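Local coordinates for protein BIM1 (Saccharomyces cerevisiae, PDB 2QJX) that binds the plus ends of microtubules and is seen here as its calponin-homology domain, at residues A37-I42 with Q96-F101; M43-G48 with R111-S116; Y63-N68 with K89-K94; S74-H79 with L102-K107. All blocks are in the same frame, centred on the assembly; numbering follows the deposited sequence.

Contact 1. Residues A37-I42 with Q96-F101; sequences AAYCQI and QDNLEF
Tyr-39 carries this contact alone for its segment, reaching from helix 37-47 across to Asn-98 and Phe-101 on helix 95-112. Its CG stands anti to the carbonyl carbon, chi1 -64°, which sends the ring straight out at the opposing helix and its hydroxyl as far as the Asn-98 side chain. There Tyr-39 OH donates to Asn-98 OD1 at 2.6 Å, lying in the carbonyl plane on a lone pair; the ring and the amide are nearly coplanar. The other end of that amide is held as well, since Asn-98 ND2 bonds to the carbonyls of Leu-90 and Lys-94, so its rotation is fixed from both sides. Phe-101 meets the same tyrosine from another direction. Its edge points at one face of the Tyr-39 ring in a T-shaped pair, with centroids 4.8 Å apart and planes at 72°. Phe-101 CD2 sits over the centre of that face, 3.5 Å from Tyr-39 CE1. This is the interior of the calponin-homology domain, an all-helical fold in which residues 37-42 are all buried, as are Asn-98 and Phe-101. The bond to Asn-98 OD1 thus satisfies a hydroxyl that lies within the core. Leu-72 of helix 62-78 touches both aromatic rings, and Tyr-69 of that helix also packs on Tyr-39. Further along the first segment, Ile-42 packs on Leu-19 and Leu-23 of helix 12-23.

Contact 2. Residues M43-G48 with R111-S116; sequences MDSIYG and RHKDES
His-112, the last residue of helix 95-112, lays its CB against Ile-46 CG2 at 3.7 Å, a small apolar touch near the end of helix 37-47. Its imidazole is occupied within its own helix, ND1 bonding to the carbonyl of His-108. At Lys-113 the chain leaves helical geometry, and the side chain folds alongside the Ser-45 carbonyl. Bends at chi2 (65°) and chi4 (76°) curl it so that Lys-113 CD and CE each rest 3.1 Å from Ser-45 O while the ammonium turns back to its own loop. Lys-113 NZ donates to Ser-116 O at 2.8 Å and to Asp-114 O at 3.0 Å, and makes a weak bond within a salt bridge to Asp-114 OD1. Lys-113 NZ also donates to a water at 2.8 Å, which donates on to Ser-45 O. A second water accepts from Asp-114 N and donates to Ile-46 O at 2.7 Å. With an alanine here in place of Lys-113, the Asp-114 carboxylate is likely to lose its charged mate and the loop carbonyls their shared donor. Ser-116 grips Asp-114 OD1 twice: OG donates to its syn lone pair at 2.5 Å, and N comes from above the carboxylate plane, closing an Asx turn. In this partly buried contact at the ends of two helices, the lysine thus spends its charge on its own loop and a water, while its methylenes and the two waters make the link to the Ser-45 and Ile-46 carbonyls.

Contact 3. Residues Y63-N68 with K89-K94; sequences YEFQTN and KLIRCK
Ile-91 and Phe-65 make the main apolar touch, Ile-91 pointing its side chain at helix 62-78. CG1 is anti to the backbone N, chi1 -159°, which carries CG1 and CD1 forward to meet the helix surface. Ile-91 CG1 lies 3.7 Å from Phe-65 CB and near the plane of the phenyl ring, so the isoleucine approaches at an edge. Ile-91 CD1 reaches on past it, 3.8 Å from Phe-65 CB. The same methyl has a polar neighbour: the Gln-66 chain, bent at chi2, crosses Ile-91 at about a right angle and places OE1 3.4 Å from Ile-91 CD1, a van der Waals contact at the partly exposed margin. A sulfur-aromatic contact adds to these. Cys-93 SG sits 5.3 Å from the centroid of the Phe-65 ring, 51° off the ring normal, an oblique approach whose closest pair is Cys-93 SG and Phe-65 CE2 at 4.3 Å. In the backbone, Cys-93 N donates to Leu-90 O at 2.9 Å, closing the type I beta turn that carries both residues; Ile-91 points at Phe-65 and the sulfur of Cys-93 comes near its ring. Thr-35 and Ala-59, both in loops, also pack on Phe-65, while Glu-62 and Tyr-69 also touch Ile-91. Cys-93 then takes a positive phi and Lys-94 becomes the N-cap of helix 95-112: a short turn linking helix 87-90 to helix 95-112 in the calponin-homology fold, packed against the start of the long helix 62-78.

Contact 4. Residues S74-H79 with L102-K107; sequences SCFSRH and LQWLKK
The rings of Phe-76 and Trp-104 meet obliquely, neither stacked nor edge-to-face, with planes at 38° and 5.8 Å between the Phe-76 centroid and that of the indole six-membered ring. Phe-76 CZ comes to 3.7 Å from Trp-104 CZ3, and Phe-76 CE1 lies 4.0 Å from Trp-104 CH2, so each ring offers its outermost carbons to the other. The indole has further partners, a stack with the His-108 ring and a cation-pi contact with Lys-83. The two touching side chains come from opposite directions, bridging helices whose nearest CA atoms, those of Phe-76 and Leu-105, are 11.7 Å apart. Trp-104 can span its share because its CG is anti to the backbone N, chi1 177°, which extends the indole toward helix 62-78. Replacing Phe-76 by a serine is likely to open a gap beside the indole six-membered ring and deprive that ring of its apolar neighbour from this helix. Between the two segments the contact is carbon on carbon. Met-43 of helix 37-47 touches Phe-76, and Ile-81, Lys-83 and Val-85 of the following loop also pack on it. Leu-105 reaches Tyr-39 and Leu-102 packs on Leu-15, so helix 95-112 meets both helix 37-47 and helix 12-23 while its tryptophan bridges to helix 62-78.

How the contacts relate
From the N terminus, helix 12-23 comes first, and helix 37-47 then opens contact 1 and, directly after it, contact 2. Helix 62-78 opens contact 3 and then contact 4. Contact 3 closes first, at the turn before helix 95-112, and so nests inside the loops of contacts 1 and 2. Helix 95-112 then closes contact 1, followed by contact 4, and contact 2 closes last, at the end of that helix and the loop after it. Contact 1 therefore crosses both 2 and 4, contact 3 crosses 4, and contact 4 nests inside 2. Helix 95-112 is thus tied to helices 37-47 and 62-78. Contact 4 touches contacts 1 and 2, and contact 1 touches contact 3.

Contact 1. Residues A37-I42 with Q96-F101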
# COMPACT_ATOMS: atom_id res chain seq x y z
N ALA A 37 -3.76 1.42 -3.41
CA ALA A 37 -2.68 2.28 -3.87
C ALA A 37 -1.55 2.42 -2.83
O ALA A 37 -0.37 2.24 -3.15
CB ALA A 37 -3.24 3.65 -4.24
N ALA A 38 -1.91 2.75 -1.59
CA ALA A 38 -0.92 2.90 -0.54
C ALA A 38 -0.15 1.60 -0.30
O ALA A 38 1.06 1.62 -0.09
CB ALA A 38 -1.59 3.36 0.76
N TYR A 39 -0.86 0.47 -0.33
CA TYR A 39 -0.21 -0.82 -0.13
C TYR A 39 0.89 -1.02 -1.17
O TYR A 39 2.00 -1.46 -0.85
CB TYR A 39 -1.24 -1.96 -0.25
CG TYR A 39 -2.32 -1.94 0.81
CD1 TYR A 39 -3.55 -2.55 0.59
CD2 TYR A 39 -2.11 -1.31 2.04
CE1 TYR A 39 -4.55 -2.54 1.55
CE2 TYR A 39 -3.11 -1.30 3.02
CZ TYR A 39 -4.32 -1.91 2.77
OH TYR A 39 -5.32 -1.87 3.72
N CYS A 40 0.57 -0.71 -2.42
CA CYS A 40 1.54 -0.84 -3.50
C CYS A 40 2.77 0.00 -3.23
O CYS A 40 3.89 -0.47 -3.37
CB CYS A 40 0.94 -0.39 -4.84
SG CYS A 40 -0.18 -1.58 -5.60
N GLN A 41 2.56 1.26 -2.84
CA GLN A 41 3.70 2.13 -2.60
C GLN A 41 4.52 1.76 -1.37
O GLN A 41 5.71 2.05 -1.32
CB GLN A 41 3.30 3.60 -2.55
CG GLN A 41 4.53 4.50 -2.43
CD GLN A 41 4.32 5.90 -2.95
OE1 GLN A 41 3.26 6.49 -2.77
NE2 GLN A 41 5.35 6.45 -3.58
N ILE A 42 3.89 1.14 -0.38
CA ILE A 42 4.67 0.73 0.79
C ILE A 42 5.65 -0.32 0.26
O ILE A 42 6.83 -0.32 0.61
CB ILE A 42 3.80 0.10 1.89
CG1 ILE A 42 2.94 1.18 2.54
CG2 ILE A 42 4.68 -0.57 2.94
CD1 ILE A 42 2.06 0.66 3.66
N GLN A 96 -11.83 -3.34 9.48
CA GLN A 96 -11.06 -4.43 10.08
C GLN A 96 -10.05 -5.13 9.17
O GLN A 96 -8.90 -5.33 9.57
CB GLN A 96 -12.02 -5.46 10.68
CG GLN A 96 -11.36 -6.43 11.64
CD GLN A 96 -10.61 -5.73 12.75
OE1 GLN A 96 -11.05 -4.70 13.26
NE2 GLN A 96 -9.47 -6.29 13.15
N ASP A 97 -10.47 -5.50 7.97
CA ASP A 97 -9.59 -6.20 7.03
C ASP A 97 -8.38 -5.36 6.65
O ASP A 97 -7.25 -5.85 6.62
CB ASP A 97 -10.37 -6.58 5.77
CG ASP A 97 -11.61 -7.41 6.08
OD1 ASP A 97 -11.49 -8.64 6.27
OD2 ASP A 97 -12.71 -6.82 6.15
N ASN A 98 -8.62 -4.09 6.35
CA ASN A 98 -7.54 -3.19 5.98
C ASN A 98 -6.65 -2.84 7.16
O ASN A 98 -5.45 -2.65 7.01
CB ASN A 98 -8.12 -1.94 5.33
CG ASN A 98 -8.58 -2.20 3.92
OD1 ASN A 98 -7.76 -2.35 3.02
ND2 ASN A 98 -9.89 -2.27 3.72
N LEU A 99 -7.25 -2.76 8.35
CA LEU A 99 -6.48 -2.47 9.54
C LEU A 99 -5.43 -3.58 9.71
O LEU A 99 -4.25 -3.31 9.91
CB LEU A 99 -7.38 -2.45 10.78
CG LEU A 99 -6.61 -2.30 12.10
CD1 LEU A 99 -6.05 -0.88 12.20
CD2 LEU A 99 -7.53 -2.58 13.27
N GLU A 100 -5.89 -4.82 9.62
CA GLU A 100 -5.01 -5.98 9.77
C GLU A 100 -3.93 -6.06 8.71
O GLU A 100 -2.78 -6.40 9.01
CB GLU A 100 -5.84 -7.27 9.76
CG GLU A 100 -6.69 -7.47 11.00
CD GLU A 100 -7.56 -8.72 10.93
OE1 GLU A 100 -7.06 -9.77 10.47
OE2 GLU A 100 -8.73 -8.65 11.35
N PHE A 101 -4.27 -5.76 7.46
CA PHE A 101 -3.28 -5.83 6.39
C PHE A 101 -2.24 -4.73 6.57
O PHE A 101 -1.04 -4.97 6.38
CB PHE A 101 -3.97 -5.70 5.02
CG PHE A 101 -3.10 -6.11 3.87
CD1 PHE A 101 -2.67 -7.42 3.75
CD2 PHE A 101 -2.70 -5.17 2.92
CE1 PHE A 101 -1.84 -7.81 2.69
CE2 PHE A 101 -1.88 -5.55 1.86
CZ PHE A 101 -1.45 -6.87 1.74

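Contact 2. Residues M43-G48 with R111-S116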
# COMPACT_ATOMS: atom_id res chain seq x y z
N MSE A 43 5.15 -1.22 -0.59
CA MSE A 43 6.01 -2.24 -1.15
C MSE A 43 7.08 -1.61 -2.05
O MSE A 43 8.20 -2.11 -2.15
CB MSE A 43 5.19 -3.27 -1.94
CG MSE A 43 4.25 -4.10 -1.06
SE MSE A 43 5.15 -5.16 0.31
CE MSE A 43 5.50 -6.75 -0.72
N ASP A 44 6.74 -0.50 -2.71
CA ASP A 44 7.72 0.16 -3.57
C ASP A 44 8.84 0.75 -2.71
O ASP A 44 10.01 0.71 -3.10
CB ASP A 44 7.08 1.27 -4.41
CG ASP A 44 8.03 1.83 -5.47
OD1 ASP A 44 8.53 1.03 -6.29
OD2 ASP A 44 8.28 3.06 -5.50
N SER A 45 8.50 1.29 -1.55
CA SER A 45 9.54 1.87 -0.68
C SER A 45 10.55 0.80 -0.25
O SER A 45 11.72 1.10 -0.02
CB SER A 45 8.91 2.52 0.56
OG SER A 45 8.34 1.55 1.43
N ILE A 46 10.08 -0.44 -0.16
CA ILE A 46 10.94 -1.55 0.25
C ILE A 46 11.70 -2.21 -0.91
O ILE A 46 12.90 -2.47 -0.81
CB ILE A 46 10.14 -2.67 0.94
CG1 ILE A 46 9.39 -2.11 2.16
CG2 ILE A 46 11.08 -3.79 1.37
CD1 ILE A 46 8.44 -3.10 2.80
N TYR A 47 11.00 -2.48 -2.01
CA TYR A 47 11.61 -3.15 -3.15
C TYR A 47 11.98 -2.26 -4.33
O TYR A 47 12.89 -2.58 -5.09
CB TYR A 47 10.72 -4.29 -3.63
CG TYR A 47 10.46 -5.30 -2.54
CD1 TYR A 47 9.35 -5.18 -1.69
CD2 TYR A 47 11.35 -6.35 -2.32
CE1 TYR A 47 9.15 -6.08 -0.65
CE2 TYR A 47 11.15 -7.25 -1.27
CZ TYR A 47 10.05 -7.11 -0.44
OH TYR A 47 9.88 -7.97 0.61
N GLY A 48 11.26 -1.15 -4.47
CA GLY A 48 11.53 -0.20 -5.53
C GLY A 48 11.38 -0.68 -6.96
O GLY A 48 11.96 -0.07 -7.86
N ARG A 111 10.99 -4.64 9.03
CA ARG A 111 11.96 -5.70 8.84
C ARG A 111 12.77 -5.66 7.55
O ARG A 111 13.93 -6.09 7.54
CB ARG A 111 11.27 -7.07 8.96
CG ARG A 111 12.20 -8.26 8.77
CD ARG A 111 11.47 -9.57 9.02
NE ARG A 111 12.35 -10.72 8.86
CZ ARG A 111 11.96 -11.98 9.04
NH1 ARG A 111 10.71 -12.26 9.39
NH2 ARG A 111 12.83 -12.97 8.87
N HIS A 112 12.20 -5.13 6.47
CA HIS A 112 12.92 -5.13 5.21
C HIS A 112 13.36 -3.81 4.57
O HIS A 112 14.17 -3.82 3.65
CB HIS A 112 12.14 -5.95 4.17
CG HIS A 112 11.96 -7.38 4.55
ND1 HIS A 112 10.95 -7.82 5.38
CD2 HIS A 112 12.69 -8.48 4.24
CE1 HIS A 112 11.05 -9.12 5.55
NE2 HIS A 112 12.10 -9.55 4.87
N LYS A 113 12.83 -2.68 5.03
CA LYS A 113 13.23 -1.40 4.44
C LYS A 113 14.71 -1.16 4.72
O LYS A 113 15.12 -1.16 5.87
CB LYS A 113 12.40 -0.25 5.02
CG LYS A 113 12.80 1.11 4.47
CD LYS A 113 12.50 1.22 2.98
CE LYS A 113 13.09 2.49 2.37
NZ LYS A 113 14.56 2.37 2.18
N ASP A 114 15.50 -0.94 3.67
CA ASP A 114 16.93 -0.71 3.86
C ASP A 114 17.28 0.75 4.15
O ASP A 114 16.41 1.57 4.44
CB ASP A 114 17.74 -1.20 2.65
CG ASP A 114 17.48 -0.40 1.40
OD1 ASP A 114 17.02 0.76 1.50
OD2 ASP A 114 17.75 -0.92 0.30
N GLU A 115 18.58 1.05 4.06
CA GLU A 115 19.11 2.38 4.34
C GLU A 115 18.82 3.47 3.32
O GLU A 115 18.84 4.65 3.67
CB GLU A 115 20.63 2.30 4.53
CG GLU A 115 21.12 1.34 5.61
CD GLU A 115 20.93 -0.11 5.24
OE1 GLU A 115 20.99 -0.44 4.04
OE2 GLU A 115 20.73 -0.94 6.16
N SER A 116 18.60 3.10 2.07
CA SER A 116 18.34 4.08 1.02
C SER A 116 17.18 5.01 1.36
O SER A 116 16.25 4.63 2.06
CB SER A 116 18.05 3.37 -0.31
OG SER A 116 16.87 2.59 -0.23
O HOH W 1 14.47 0.90 -0.22
O HOH W 2 14.69 -1.68 1.11

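Contact 3. Residues Y63-N68 with K89-K94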
# COMPACT_ATOMS: atom_id res chain seq x y z
N TYR A 63 -13.02 -0.76 -10.21
CA TYR A 63 -12.28 -1.49 -11.23
C TYR A 63 -10.82 -1.04 -11.23
O TYR A 63 -9.94 -1.80 -11.63
CB TYR A 63 -12.93 -1.30 -12.61
CG TYR A 63 -12.51 -0.07 -13.38
CD1 TYR A 63 -11.32 -0.05 -14.11
CD2 TYR A 63 -13.30 1.07 -13.39
CE1 TYR A 63 -10.95 1.07 -14.85
CE2 TYR A 63 -12.94 2.20 -14.11
CZ TYR A 63 -11.76 2.19 -14.84
OH TYR A 63 -11.40 3.30 -15.57
N GLU A 64 -10.58 0.19 -10.78
CA GLU A 64 -9.23 0.72 -10.70
C GLU A 64 -8.52 0.13 -9.48
O GLU A 64 -7.32 -0.13 -9.53
CB GLU A 64 -9.25 2.25 -10.61
CG GLU A 64 -9.79 2.92 -11.87
CD GLU A 64 -9.83 4.43 -11.77
OE1 GLU A 64 -10.47 4.95 -10.83
OE2 GLU A 64 -9.23 5.11 -12.63
N PHE A 65 -9.26 -0.10 -8.39
CA PHE A 65 -8.66 -0.69 -7.19
C PHE A 65 -8.18 -2.09 -7.56
O PHE A 65 -7.14 -2.56 -7.07
CB PHE A 65 -9.68 -0.86 -6.05
CG PHE A 65 -10.41 0.40 -5.67
CD1 PHE A 65 -9.97 1.65 -6.08
CD2 PHE A 65 -11.55 0.32 -4.87
CE1 PHE A 65 -10.65 2.81 -5.71
CE2 PHE A 65 -12.24 1.47 -4.48
CZ PHE A 65 -11.79 2.72 -4.90
N GLN A 66 -8.96 -2.76 -8.40
CA GLN A 66 -8.63 -4.12 -8.83
C GLN A 66 -7.25 -4.18 -9.47
O GLN A 66 -6.50 -5.13 -9.24
CB GLN A 66 -9.67 -4.64 -9.82
CG GLN A 66 -9.75 -6.16 -9.88
CD GLN A 66 -10.40 -6.76 -8.64
OE1 GLN A 66 -11.55 -6.45 -8.31
NE2 GLN A 66 -9.68 -7.63 -7.95
N THR A 67 -6.93 -3.16 -10.26
CA THR A 67 -5.63 -3.07 -10.92
C THR A 67 -4.53 -2.91 -9.89
O THR A 67 -3.45 -3.50 -10.01
CB THR A 67 -5.59 -1.86 -11.89
OG1 THR A 67 -6.39 -2.15 -13.04
CG2 THR A 67 -4.16 -1.58 -12.34
N ASN A 68 -4.79 -2.11 -8.86
CA ASN A 68 -3.79 -1.91 -7.82
C ASN A 68 -3.50 -3.22 -7.11
O ASN A 68 -2.35 -3.55 -6.84
CB ASN A 68 -4.27 -0.86 -6.81
CG ASN A 68 -4.42 0.51 -7.42
OD1 ASN A 68 -3.83 0.79 -8.47
ND2 ASN A 68 -5.20 1.37 -6.78
N LYS A 89 -11.76 -9.07 0.30
CA LYS A 89 -12.06 -8.48 1.60
C LYS A 89 -11.60 -7.03 1.72
O LYS A 89 -12.32 -6.18 2.25
CB LYS A 89 -11.41 -9.30 2.72
CG LYS A 89 -12.23 -10.49 3.21
CD LYS A 89 -12.30 -11.61 2.19
CE LYS A 89 -13.06 -12.80 2.75
NZ LYS A 89 -13.09 -13.95 1.79
N LEU A 90 -10.41 -6.76 1.22
CA LEU A 90 -9.81 -5.42 1.29
C LEU A 90 -10.41 -4.38 0.36
O LEU A 90 -10.61 -3.22 0.74
CB LEU A 90 -8.31 -5.53 0.99
CG LEU A 90 -7.48 -6.40 1.94
CD1 LEU A 90 -6.11 -6.66 1.33
CD2 LEU A 90 -7.35 -5.71 3.29
N ILE A 91 -10.70 -4.79 -0.87
CA ILE A 91 -11.24 -3.90 -1.89
C ILE A 91 -12.58 -3.27 -1.53
O ILE A 91 -12.98 -2.27 -2.14
CB ILE A 91 -11.33 -4.65 -3.23
CG1 ILE A 91 -11.39 -3.64 -4.39
CG2 ILE A 91 -12.55 -5.56 -3.24
CD1 ILE A 91 -11.17 -4.29 -5.74
N ARG A 92 -13.28 -3.84 -0.56
CA ARG A 92 -14.57 -3.28 -0.16
C ARG A 92 -14.38 -2.13 0.82
O ARG A 92 -15.35 -1.53 1.29
CB ARG A 92 -15.46 -4.36 0.47
CG ARG A 92 -16.11 -5.28 -0.56
CD ARG A 92 -17.24 -6.09 0.07
NE ARG A 92 -18.01 -6.83 -0.92
CZ ARG A 92 -19.07 -7.58 -0.64
NH1 ARG A 92 -19.49 -7.69 0.61
NH2 ARG A 92 -19.72 -8.22 -1.61
N CYS A 93 -13.12 -1.82 1.11
CA CYS A 93 -12.77 -0.73 2.01
C CYS A 93 -13.32 -0.91 3.42
O CYS A 93 -13.65 0.07 4.08
CB CYS A 93 -13.24 0.60 1.43
SG CYS A 93 -12.51 1.01 -0.17
N LYS A 94 -13.44 -2.16 3.86
CA LYS A 94 -13.93 -2.44 5.21
C LYS A 94 -12.80 -2.15 6.19
O LYS A 94 -11.64 -2.44 5.91
CB LYS A 94 -14.36 -3.91 5.30
CG LYS A 94 -15.01 -4.30 6.62
CD LYS A 94 -15.45 -5.76 6.63
CE LYS A 94 -16.06 -6.15 7.97
NZ LYS A 94 -16.53 -7.56 7.99

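Contact 4. Residues S74-H79 with L102-K107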
# COMPACT_ATOMS: atom_id res chain seq x y z
N SER A 74 1.21 -9.24 -7.81
CA SER A 74 2.35 -9.55 -8.66
C SER A 74 3.66 -9.29 -7.94
O SER A 74 4.63 -10.02 -8.12
CB SER A 74 2.29 -8.73 -9.95
OG SER A 74 1.25 -9.22 -10.78
N CYS A 75 3.68 -8.24 -7.12
CA CYS A 75 4.86 -7.90 -6.34
C CYS A 75 5.14 -9.03 -5.35
O CYS A 75 6.28 -9.48 -5.22
CB CYS A 75 4.65 -6.59 -5.59
SG CYS A 75 6.02 -6.13 -4.50
N PHE A 76 4.10 -9.48 -4.64
CA PHE A 76 4.28 -10.56 -3.67
C PHE A 76 4.83 -11.81 -4.35
O PHE A 76 5.73 -12.48 -3.83
CB PHE A 76 2.95 -10.91 -2.99
CG PHE A 76 2.59 -10.01 -1.83
CD1 PHE A 76 2.23 -10.56 -0.61
CD2 PHE A 76 2.59 -8.63 -1.97
CE1 PHE A 76 1.86 -9.74 0.46
CE2 PHE A 76 2.22 -7.80 -0.91
CZ PHE A 76 1.86 -8.36 0.31
N SER A 77 4.27 -12.14 -5.51
CA SER A 77 4.69 -13.32 -6.26
C SER A 77 6.13 -13.18 -6.76
O SER A 77 6.94 -14.10 -6.60
CB SER A 77 3.74 -13.53 -7.45
OG SER A 77 4.18 -14.60 -8.27
N ARG A 78 6.44 -12.04 -7.35
CA ARG A 78 7.78 -11.78 -7.88
C ARG A 78 8.86 -11.95 -6.81
O ARG A 78 9.91 -12.54 -7.06
CB ARG A 78 7.84 -10.37 -8.47
CG ARG A 78 9.23 -9.97 -8.98
CD ARG A 78 9.21 -8.67 -9.82
NE ARG A 78 8.76 -7.49 -9.08
CZ ARG A 78 7.51 -7.04 -9.06
NH1 ARG A 78 6.56 -7.67 -9.74
NH2 ARG A 78 7.20 -5.95 -8.36
N HIS A 79 8.58 -11.44 -5.61
CA HIS A 79 9.54 -11.51 -4.51
C HIS A 79 9.41 -12.71 -3.58
O HIS A 79 10.13 -12.80 -2.58
CB HIS A 79 9.48 -10.22 -3.69
CG HIS A 79 9.93 -9.01 -4.45
ND1 HIS A 79 11.21 -8.88 -4.93
CD2 HIS A 79 9.26 -7.90 -4.83
CE1 HIS A 79 11.31 -7.73 -5.58
NE2 HIS A 79 10.14 -7.12 -5.54
N LEU A 102 -2.68 -3.53 6.94
CA LEU A 102 -1.74 -2.43 7.15
C LEU A 102 -0.81 -2.73 8.32
O LEU A 102 0.37 -2.38 8.30
CB LEU A 102 -2.50 -1.12 7.41
CG LEU A 102 -1.63 0.13 7.56
CD1 LEU A 102 -0.81 0.35 6.29
CD2 LEU A 102 -2.52 1.34 7.84
N GLN A 103 -1.34 -3.39 9.36
CA GLN A 103 -0.51 -3.74 10.51
C GLN A 103 0.60 -4.66 10.04
O GLN A 103 1.76 -4.46 10.41
CB GLN A 103 -1.34 -4.44 11.59
CG GLN A 103 -2.42 -3.56 12.20
CD GLN A 103 -3.24 -4.30 13.25
OE1 GLN A 103 -3.64 -5.45 13.05
NE2 GLN A 103 -3.51 -3.63 14.37
N TRP A 104 0.27 -5.66 9.23
CA TRP A 104 1.29 -6.58 8.74
C TRP A 104 2.29 -5.86 7.83
O TRP A 104 3.50 -6.10 7.90
CB TRP A 104 0.68 -7.74 7.96
CG TRP A 104 1.73 -8.65 7.38
CD1 TRP A 104 2.35 -9.70 8.01
CD2 TRP A 104 2.33 -8.55 6.08
NE1 TRP A 104 3.30 -10.25 7.18
CE2 TRP A 104 3.31 -9.57 6.00
CE3 TRP A 104 2.14 -7.70 4.99
CZ2 TRP A 104 4.10 -9.75 4.85
CZ3 TRP A 104 2.93 -7.88 3.85
CH2 TRP A 104 3.89 -8.91 3.79
N LEU A 105 1.79 -4.99 6.96
CA LEU A 105 2.67 -4.26 6.06
C LEU A 105 3.69 -3.44 6.82
O LEU A 105 4.87 -3.41 6.47
CB LEU A 105 1.86 -3.35 5.13
CG LEU A 105 1.19 -4.07 3.96
CD1 LEU A 105 0.24 -3.13 3.24
CD2 LEU A 105 2.27 -4.56 3.00
N LYS A 106 3.25 -2.77 7.88
CA LYS A 106 4.18 -1.97 8.66
C LYS A 106 5.30 -2.84 9.21
O LYS A 106 6.46 -2.44 9.24
CB LYS A 106 3.47 -1.26 9.82
CG LYS A 106 4.42 -0.39 10.62
CD LYS A 106 3.75 0.36 11.75
CE LYS A 106 4.76 1.28 12.43
NZ LYS A 106 4.16 2.01 13.57
N LYS A 107 4.95 -4.05 9.64
CA LYS A 107 5.94 -4.98 10.19
C LYS A 107 6.91 -5.41 9.11
O LYS A 107 8.11 -5.53 9.35
CB LYS A 107 5.24 -6.20 10.80
CG LYS A 107 4.57 -5.93 12.15
CD LYS A 107 3.82 -4.61 12.12
CE LYS A 107 2.80 -4.47 13.24
NZ LYS A 107 2.00 -3.24 13.03